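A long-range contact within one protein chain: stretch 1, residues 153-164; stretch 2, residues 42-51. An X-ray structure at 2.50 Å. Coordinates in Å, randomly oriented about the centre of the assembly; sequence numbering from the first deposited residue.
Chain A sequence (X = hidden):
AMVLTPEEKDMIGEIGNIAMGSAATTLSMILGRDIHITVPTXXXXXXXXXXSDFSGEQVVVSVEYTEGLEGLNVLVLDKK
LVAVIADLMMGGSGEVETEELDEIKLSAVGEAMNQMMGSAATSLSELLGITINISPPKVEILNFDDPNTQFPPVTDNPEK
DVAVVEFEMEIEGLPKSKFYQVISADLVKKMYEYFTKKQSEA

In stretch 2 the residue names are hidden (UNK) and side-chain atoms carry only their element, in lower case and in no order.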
ATOM      1  N   PRO A 153      -5.654   7.503 -10.930  1.00 16.39           N
ATOM      2  CA  PRO A 153      -7.096   7.218 -10.976  1.00 15.44           C
ATOM      3  C   PRO A 153      -7.590   5.915 -10.315  1.00 15.29           C
ATOM      4  O   PRO A 153      -8.015   4.968 -10.988  1.00 15.88           O
ATOM      5  CB  PRO A 153      -7.399   7.266 -12.473  1.00 14.36           C
ATOM      6  CG  PRO A 153      -6.136   6.644 -13.071  1.00 16.12           C
ATOM      7  CD  PRO A 153      -5.019   7.294 -12.248  1.00 16.12           C
ATOM      8  N   VAL A 154      -7.548   5.883  -8.991  1.00 14.49           N
ATOM      9  CA  VAL A 154      -8.029   4.731  -8.236  1.00 15.65           C
ATOM     10  C   VAL A 154      -9.530   4.574  -8.540  1.00 16.62           C
ATOM     11  O   VAL A 154     -10.070   3.474  -8.602  1.00 17.11           O
ATOM     12  CB  VAL A 154      -7.799   4.956  -6.734  1.00 15.24           C
ATOM     13  CG1 VAL A 154      -8.330   3.789  -5.930  1.00 14.49           C
ATOM     14  CG2 VAL A 154      -6.308   5.147  -6.472  1.00 13.80           C
ATOM     15  N   THR A 155     -10.169   5.708  -8.783  1.00 17.43           N
ATOM     16  CA  THR A 155     -11.575   5.795  -9.132  1.00 18.81           C
ATOM     17  C   THR A 155     -11.591   6.646 -10.411  1.00 19.37           C
ATOM     18  O   THR A 155     -10.611   7.339 -10.702  1.00 20.71           O
ATOM     19  CB  THR A 155     -12.356   6.494  -7.997  1.00 20.90           C
ATOM     20  OG1 THR A 155     -12.978   5.511  -7.160  1.00 23.26           O
ATOM     21  CG2 THR A 155     -13.399   7.432  -8.542  1.00 23.52           C
ATOM     22  N   ASP A 156     -12.671   6.574 -11.183  1.00 19.52           N
ATOM     23  CA  ASP A 156     -12.780   7.347 -12.424  1.00 21.78           C
ATOM     24  C   ASP A 156     -13.686   8.588 -12.335  1.00 21.40           C
ATOM     25  O   ASP A 156     -13.997   9.202 -13.352  1.00 24.62           O
ATOM     26  CB  ASP A 156     -13.246   6.440 -13.572  1.00 25.58           C
ATOM     27  CG  ASP A 156     -14.684   5.931 -13.393  1.00 31.25           C
ATOM     28  OD1 ASP A 156     -15.178   5.851 -12.240  1.00 33.55           O
ATOM     29  OD2 ASP A 156     -15.321   5.599 -14.419  1.00 32.49           O
ATOM     30  N   ASN A 157     -14.126   8.940 -11.133  1.00 20.30           N
ATOM     31  CA  ASN A 157     -14.992  10.101 -10.932  1.00 19.74           C
ATOM     32  C   ASN A 157     -14.673  10.733  -9.579  1.00 19.00           C
ATOM     33  O   ASN A 157     -14.595  10.039  -8.570  1.00 17.86           O
ATOM     34  CB  ASN A 157     -16.467   9.684 -10.968  1.00 20.97           C
ATOM     35  CG  ASN A 157     -17.412  10.872 -11.040  1.00 23.41           C
ATOM     36  OD1 ASN A 157     -17.895  11.222 -12.117  1.00 25.48           O
ATOM     37  ND2 ASN A 157     -17.679  11.497  -9.896  1.00 21.81           N
ATOM     38  N   PRO A 158     -14.493  12.064  -9.543  1.00 18.48           N
ATOM     39  CA  PRO A 158     -14.182  12.772  -8.299  1.00 18.57           C
ATOM     40  C   PRO A 158     -15.176  12.582  -7.152  1.00 20.13           C
ATOM     41  O   PRO A 158     -14.822  12.797  -5.994  1.00 21.05           O
ATOM     42  CB  PRO A 158     -14.074  14.234  -8.744  1.00 18.67           C
ATOM     43  CG  PRO A 158     -14.859  14.296 -10.025  1.00 19.80           C
ATOM     44  CD  PRO A 158     -14.507  12.991 -10.687  1.00 19.63           C
ATOM     45  N   GLU A 159     -16.395  12.145  -7.452  1.00 19.65           N
ATOM     46  CA  GLU A 159     -17.382  11.932  -6.396  1.00 22.56           C
ATOM     47  C   GLU A 159     -17.464  10.487  -5.912  1.00 23.00           C
ATOM     48  O   GLU A 159     -18.221  10.186  -4.986  1.00 25.71           O
ATOM     49  CB  GLU A 159     -18.774  12.423  -6.814  1.00 22.69           C
ATOM     50  CG  GLU A 159     -18.883  13.936  -7.041  1.00 27.31           C
ATOM     51  CD  GLU A 159     -18.618  14.763  -5.788  1.00 29.94           C
ATOM     52  OE1 GLU A 159     -19.144  14.418  -4.707  1.00 32.01           O
ATOM     53  OE2 GLU A 159     -17.892  15.772  -5.891  1.00 31.89           O
ATOM     54  N   LYS A 160     -16.732   9.578  -6.549  1.00 21.03           N
ATOM     55  CA  LYS A 160     -16.754   8.190  -6.098  1.00 21.15           C
ATOM     56  C   LYS A 160     -15.756   8.020  -4.960  1.00 19.20           C
ATOM     57  O   LYS A 160     -14.691   8.642  -4.949  1.00 18.85           O
ATOM     58  CB  LYS A 160     -16.475   7.219  -7.250  1.00 21.73           C
ATOM     59  CG  LYS A 160     -17.598   7.178  -8.266  1.00 24.98           C
ATOM     60  CD  LYS A 160     -17.196   6.529  -9.578  1.00 27.17           C
ATOM     61  CE  LYS A 160     -17.528   5.052  -9.607  1.00 30.54           C
ATOM     62  NZ  LYS A 160     -17.468   4.489 -10.996  1.00 31.11           N
ATOM     63  N   ASP A 161     -16.112   7.190  -3.990  1.00 17.86           N
ATOM     64  CA  ASP A 161     -15.253   6.985  -2.836  1.00 15.93           C
ATOM     65  C   ASP A 161     -14.074   6.034  -2.938  1.00 13.34           C
ATOM     66  O   ASP A 161     -13.988   5.161  -3.814  1.00 12.02           O
ATOM     67  CB  ASP A 161     -16.087   6.711  -1.581  1.00 18.31           C
ATOM     68  CG  ASP A 161     -16.818   7.966  -1.078  1.00 20.16           C
ATOM     69  OD1 ASP A 161     -16.889   8.972  -1.816  1.00 19.51           O
ATOM     70  OD2 ASP A 161     -17.325   7.949   0.061  1.00 21.61           O
ATOM     71  N   VAL A 162     -13.173   6.225  -1.988  1.00 10.33           N
ATOM     72  CA  VAL A 162     -11.949   5.482  -1.895  1.00  9.45           C
ATOM     73  C   VAL A 162     -11.646   5.221  -0.418  1.00 10.26           C
ATOM     74  O   VAL A 162     -12.248   5.836   0.475  1.00 10.16           O
ATOM     75  CB  VAL A 162     -10.828   6.338  -2.529  1.00 12.36           C
ATOM     76  CG1 VAL A 162     -10.045   7.092  -1.469  1.00 12.52           C
ATOM     77  CG2 VAL A 162      -9.947   5.511  -3.420  1.00 14.14           C
ATOM     78  N   ALA A 163     -10.747   4.275  -0.161  1.00  9.11           N
ATOM     79  CA  ALA A 163     -10.330   3.966   1.198  1.00  7.23           C
ATOM     80  C   ALA A 163      -8.840   4.257   1.303  1.00  8.99           C
ATOM     81  O   ALA A 163      -8.044   3.810   0.462  1.00  7.91           O
ATOM     82  CB  ALA A 163     -10.602   2.518   1.534  1.00  8.12           C
ATOM     83  N   VAL A 164      -8.480   5.067   2.295  1.00  8.85           N
ATOM     84  CA  VAL A 164      -7.090   5.413   2.535  1.00  9.52           C
ATOM     85  C   VAL A 164      -6.688   4.648   3.785  1.00 11.46           C
ATOM     86  O   VAL A 164      -7.198   4.896   4.877  1.00 12.73           O
ATOM     87  CB  VAL A 164      -6.890   6.942   2.707  1.00 10.53           C
ATOM     88  CG1 VAL A 164      -5.438   7.258   3.042  1.00  8.12           C
ATOM     89  CG2 VAL A 164      -7.288   7.676   1.419  1.00  7.06           C
ATOM     90  N   UNK A  42      -8.120   3.563   8.886  1.00 13.49           N
ATOM     91  CA  UNK A  42      -8.845   3.213   7.663  1.00 13.70           C
ATOM     92  C   UNK A  42      -9.846   4.358   7.494  1.00 14.07           C
ATOM     93  O   UNK A  42     -10.773   4.521   8.287  1.00 13.44           O
ATOM     94  c   UNK A  42     -10.288   1.570   6.416  1.00 10.16           C
ATOM     95  c   UNK A  42      -9.598   1.860   7.750  1.00 13.43           C
ATOM     96  c   UNK A  42      -8.635   0.734   8.079  1.00 14.57           C
ATOM     97  N   UNK A  43      -9.635   5.158   6.460  1.00 15.02           N
ATOM     98  CA  UNK A  43     -10.462   6.328   6.206  1.00 16.24           C
ATOM     99  C   UNK A  43     -11.159   6.318   4.845  1.00 16.27           C
ATOM    100  O   UNK A  43     -10.553   5.973   3.839  1.00 16.39           O
ATOM    101  n   UNK A  43     -10.401  13.378   6.088  1.00 29.09           N
ATOM    102  n   UNK A  43      -9.491  11.310   5.642  1.00 24.58           N
ATOM    103  n   UNK A  43     -10.260  11.814   7.763  1.00 25.35           N
ATOM    104  c   UNK A  43     -10.061  12.160   6.496  1.00 27.69           C
ATOM    105  c   UNK A  43     -10.138   8.902   5.887  1.00 18.17           C
ATOM    106  c   UNK A  43      -9.040   9.966   5.986  1.00 19.47           C
ATOM    107  c   UNK A  43      -9.564   7.565   6.341  1.00 15.22           C
ATOM    108  N   UNK A  44     -12.446   6.650   4.832  1.00 16.35           N
ATOM    109  CA  UNK A  44     -13.182   6.716   3.581  1.00 17.61           C
ATOM    110  C   UNK A  44     -13.036   8.145   3.086  1.00 19.08           C
ATOM    111  O   UNK A  44     -13.162   9.093   3.860  1.00 20.24           O
ATOM    112  c   UNK A  44     -16.795   5.741   2.537  1.00 19.51           C
ATOM    113  c   UNK A  44     -15.391   6.289   2.428  1.00 18.60           C
ATOM    114  o   UNK A  44     -17.212   5.322   3.642  1.00 23.71           O
ATOM    115  o   UNK A  44     -17.488   5.730   1.504  1.00 16.41           O
ATOM    116  c   UNK A  44     -14.655   6.367   3.763  1.00 18.03           C
ATOM    117  N   UNK A  45     -12.799   8.298   1.789  1.00 19.45           N
ATOM    118  CA  UNK A  45     -12.570   9.615   1.221  1.00 19.81           C
ATOM    119  C   UNK A  45     -13.091   9.736  -0.207  1.00 18.13           C
ATOM    120  O   UNK A  45     -13.055   8.774  -0.967  1.00 17.35           O
ATOM    121  o   UNK A  45      -9.721  12.051   3.062  1.00 36.64           O
ATOM    122  c   UNK A  45     -11.054   9.859   1.210  1.00 22.37           C
ATOM    123  c   UNK A  45     -10.688  12.102   2.274  1.00 33.19           C
ATOM    124  c   UNK A  45     -10.611  11.286   1.002  1.00 29.03           C
ATOM    125  o   UNK A  45     -11.708  12.789   2.490  1.00 34.00           O
ATOM    126  N   UNK A  46     -13.616  10.908  -0.554  1.00 16.03           N
ATOM    127  CA  UNK A  46     -14.056  11.140  -1.927  1.00 15.74           C
ATOM    128  C   UNK A  46     -12.757  11.227  -2.736  1.00 13.10           C
ATOM    129  O   UNK A  46     -11.757  11.752  -2.246  1.00  8.94           O
ATOM    130  c   UNK A  46     -18.154  14.204  -1.486  1.00 26.00           C
ATOM    131  c   UNK A  46     -16.231  12.531  -1.636  1.00 19.22           C
ATOM    132  c   UNK A  46     -16.724  13.946  -1.914  1.00 22.89           C
ATOM    133  n   UNK A  46     -18.517  15.645  -1.731  1.00 25.67           N
ATOM    134  c   UNK A  46     -14.784  12.477  -2.060  1.00 16.76           C
ATOM    135  N   UNK A  47     -12.780  10.721  -3.965  1.00 14.41           N
ATOM    136  CA  UNK A  47     -11.610  10.742  -4.847  1.00 16.55           C
ATOM    137  C   UNK A  47     -11.016  12.143  -5.042  1.00 16.72           C
ATOM    138  O   UNK A  47      -9.796  12.299  -5.064  1.00 16.48           O
ATOM    139  c   UNK A  47     -10.886  10.142  -7.270  1.00 24.95           C
ATOM    140 se   UNK A  47      -9.425   8.886  -6.970  1.00 30.33          SE
ATOM    141  c   UNK A  47     -11.988  10.151  -6.209  1.00 20.51           C
ATOM    142  c   UNK A  47      -7.961  10.138  -7.061  1.00 29.55           C
ATOM    143  N   UNK A  48     -11.875  13.156  -5.145  1.00 15.36           N
ATOM    144  CA  UNK A  48     -11.414  14.525  -5.356  1.00 17.06           C
ATOM    145  C   UNK A  48     -10.598  15.099  -4.210  1.00 17.32           C
ATOM    146  O   UNK A  48      -9.866  16.067  -4.406  1.00 17.98           O
ATOM    147  c   UNK A  48     -12.585  15.468  -5.663  1.00 18.79           C
ATOM    148  c   UNK A  48     -14.562  16.781  -4.821  1.00 25.44           C
ATOM    149  c   UNK A  48     -15.501  17.003  -3.646  1.00 28.14           C
ATOM    150  n   UNK A  48     -16.667  17.871  -3.999  1.00 28.49           N
ATOM    151  c   UNK A  48     -13.483  15.767  -4.468  1.00 23.99           C
ATOM    152  N   UNK A  49     -10.711  14.509  -3.021  1.00 17.17           N
ATOM    153  CA  UNK A  49      -9.972  15.008  -1.866  1.00 15.95           C
ATOM    154  C   UNK A  49      -8.703  14.246  -1.518  1.00 16.47           C
ATOM    155  O   UNK A  49      -7.954  14.680  -0.644  1.00 18.61           O
ATOM    156  n   UNK A  49     -11.796  17.166  -1.447  1.00 17.77           N
ATOM    157  c   UNK A  49     -10.866  15.062  -0.622  1.00 16.53           C
ATOM    158  c   UNK A  49     -12.027  16.050  -0.755  1.00 19.80           C
ATOM    159  o   UNK A  49     -13.114  15.808  -0.227  1.00 20.80           O
ATOM    160  N   UNK A  50      -8.437  13.132  -2.199  1.00 14.59           N
ATOM    161  CA  UNK A  50      -7.248  12.336  -1.885  1.00 14.20           C
ATOM    162  C   UNK A  50      -5.919  13.088  -1.979  1.00 14.63           C
ATOM    163  O   UNK A  50      -5.121  13.057  -1.036  1.00 13.16           O
ATOM    164  c   UNK A  50      -7.178  11.053  -2.734  1.00 14.14           C
ATOM    165  c   UNK A  50      -8.338  10.149  -2.391  1.00 15.42           C
ATOM    166  c   UNK A  50      -5.867  10.320  -2.487  1.00 15.92           C
ATOM    167  N   UNK A  51      -5.692  13.775  -3.097  1.00 13.36           N
ATOM    168  CA  UNK A  51      -4.453  14.519  -3.283  1.00 14.59           C
ATOM    169  C   UNK A  51      -4.156  15.499  -2.142  1.00 16.59           C
ATOM    170  O   UNK A  51      -3.002  15.629  -1.716  1.00 16.99           O
ATOM    171  c   UNK A  51      -1.871  17.557  -6.355  1.00 16.49           C
ATOM    172  c   UNK A  51      -3.221  16.894  -6.085  1.00 15.41           C
ATOM    173  c   UNK A  51      -3.115  15.897  -4.950  1.00 12.67           C
ATOM    174  c   UNK A  51      -4.455  15.269  -4.619  1.00 13.20           C
ATOM    175  n   UNK A  51      -1.962  18.684  -7.321  1.00 16.37           N
TER

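Position 42 carries three side-chain carbons, one bearing the other two. Branching at CB makes it valine, Val42, and its CA lies 3.6 Å from Val164 O.

Position 43 has three carbons, then a nitrogen, then a carbon carrying two more nitrogens, a guanidinium group that can only be arginine. Arg43 pairs with Val164 through two backbone bonds: its N donates to Val164 O at 2.9 Å, and its O accepts from Val164 N at 2.7 Å. The side chain starts on the same face as Val164, but its end leads away.

At position 44 three carbons end in two oxygens, a carboxylate on a two-carbon arm: Glu44. Its pair is non-hydrogen-bonded, with Ala163 opposite, and the CA instead approaches Val162 O at 3.4 Å. Glu44 OE2 lies only 2.7 Å from Asp161 OD2, so one of these buried acids probably holds a proton; the geometry does not say which.

Position 45 repeats the pattern of three carbons and two oxygens and is therefore Glu45. Its N donates to Val162 O at 2.8 Å and its O accepts from Val162 N at 2.7 Å. CB sits on the face of Val162 and Val164, 4.0 Å from Val162 CG1, while the carboxylate leads away and forms a salt bridge within its own strand, with Glu45 OE1 2.7 Å from Arg43 NE.

Position 46 has four carbons in a row ending in nitrogen: Lys46. It faces Asp161 in the last bridge, where the side chains diverge. The extended chain takes Lys46 NZ to 3.3 Å from Glu159 OE1, a salt bridge with a weak hydrogen bond.

Position 47 is unbranched, two carbons, a selenium and one more carbon: methionine in its selenium form, Met47. It points toward stretch 1, with its SE 3.7 Å from Thr155 N and 4.3 Å from Val154 CB. Its backbone N donates to Lys160 O at 3.0 Å.

Position 48 again shows four carbons and a terminal nitrogen, so it is Lys48. Its N donates to Pro158 O at 3.1 Å, its CB meets Pro158 CB at 3.6 Å, and Lys48 NZ forms a salt bridge with Glu159 OE2 at 3.1 Å.

Position 49 has two carbons, the second carrying one oxygen and one nitrogen, an amide: Asn49. It makes no contact with stretch 1.

Position 50 has a branched three-carbon side chain, Val50, whose CG2 packs against Val162 CG1 at 3.6 Å.

Position 51 has four carbons in a row ending in nitrogen, Lys51, out of reach of stretch 1.

The contact works in two parts. An antiparallel ladder fixes the register through paired bonds at alternate positions. Beyond it the chain curls, yet Met47 and Lys48 still bond the carbonyls of the Asn157 to Lys160 turn. Met47 gives up the largest area to stretch 1, while Glu159 holds two lysines at the exposed edge.

Stretch 2 42-51: VREEKMKNVK
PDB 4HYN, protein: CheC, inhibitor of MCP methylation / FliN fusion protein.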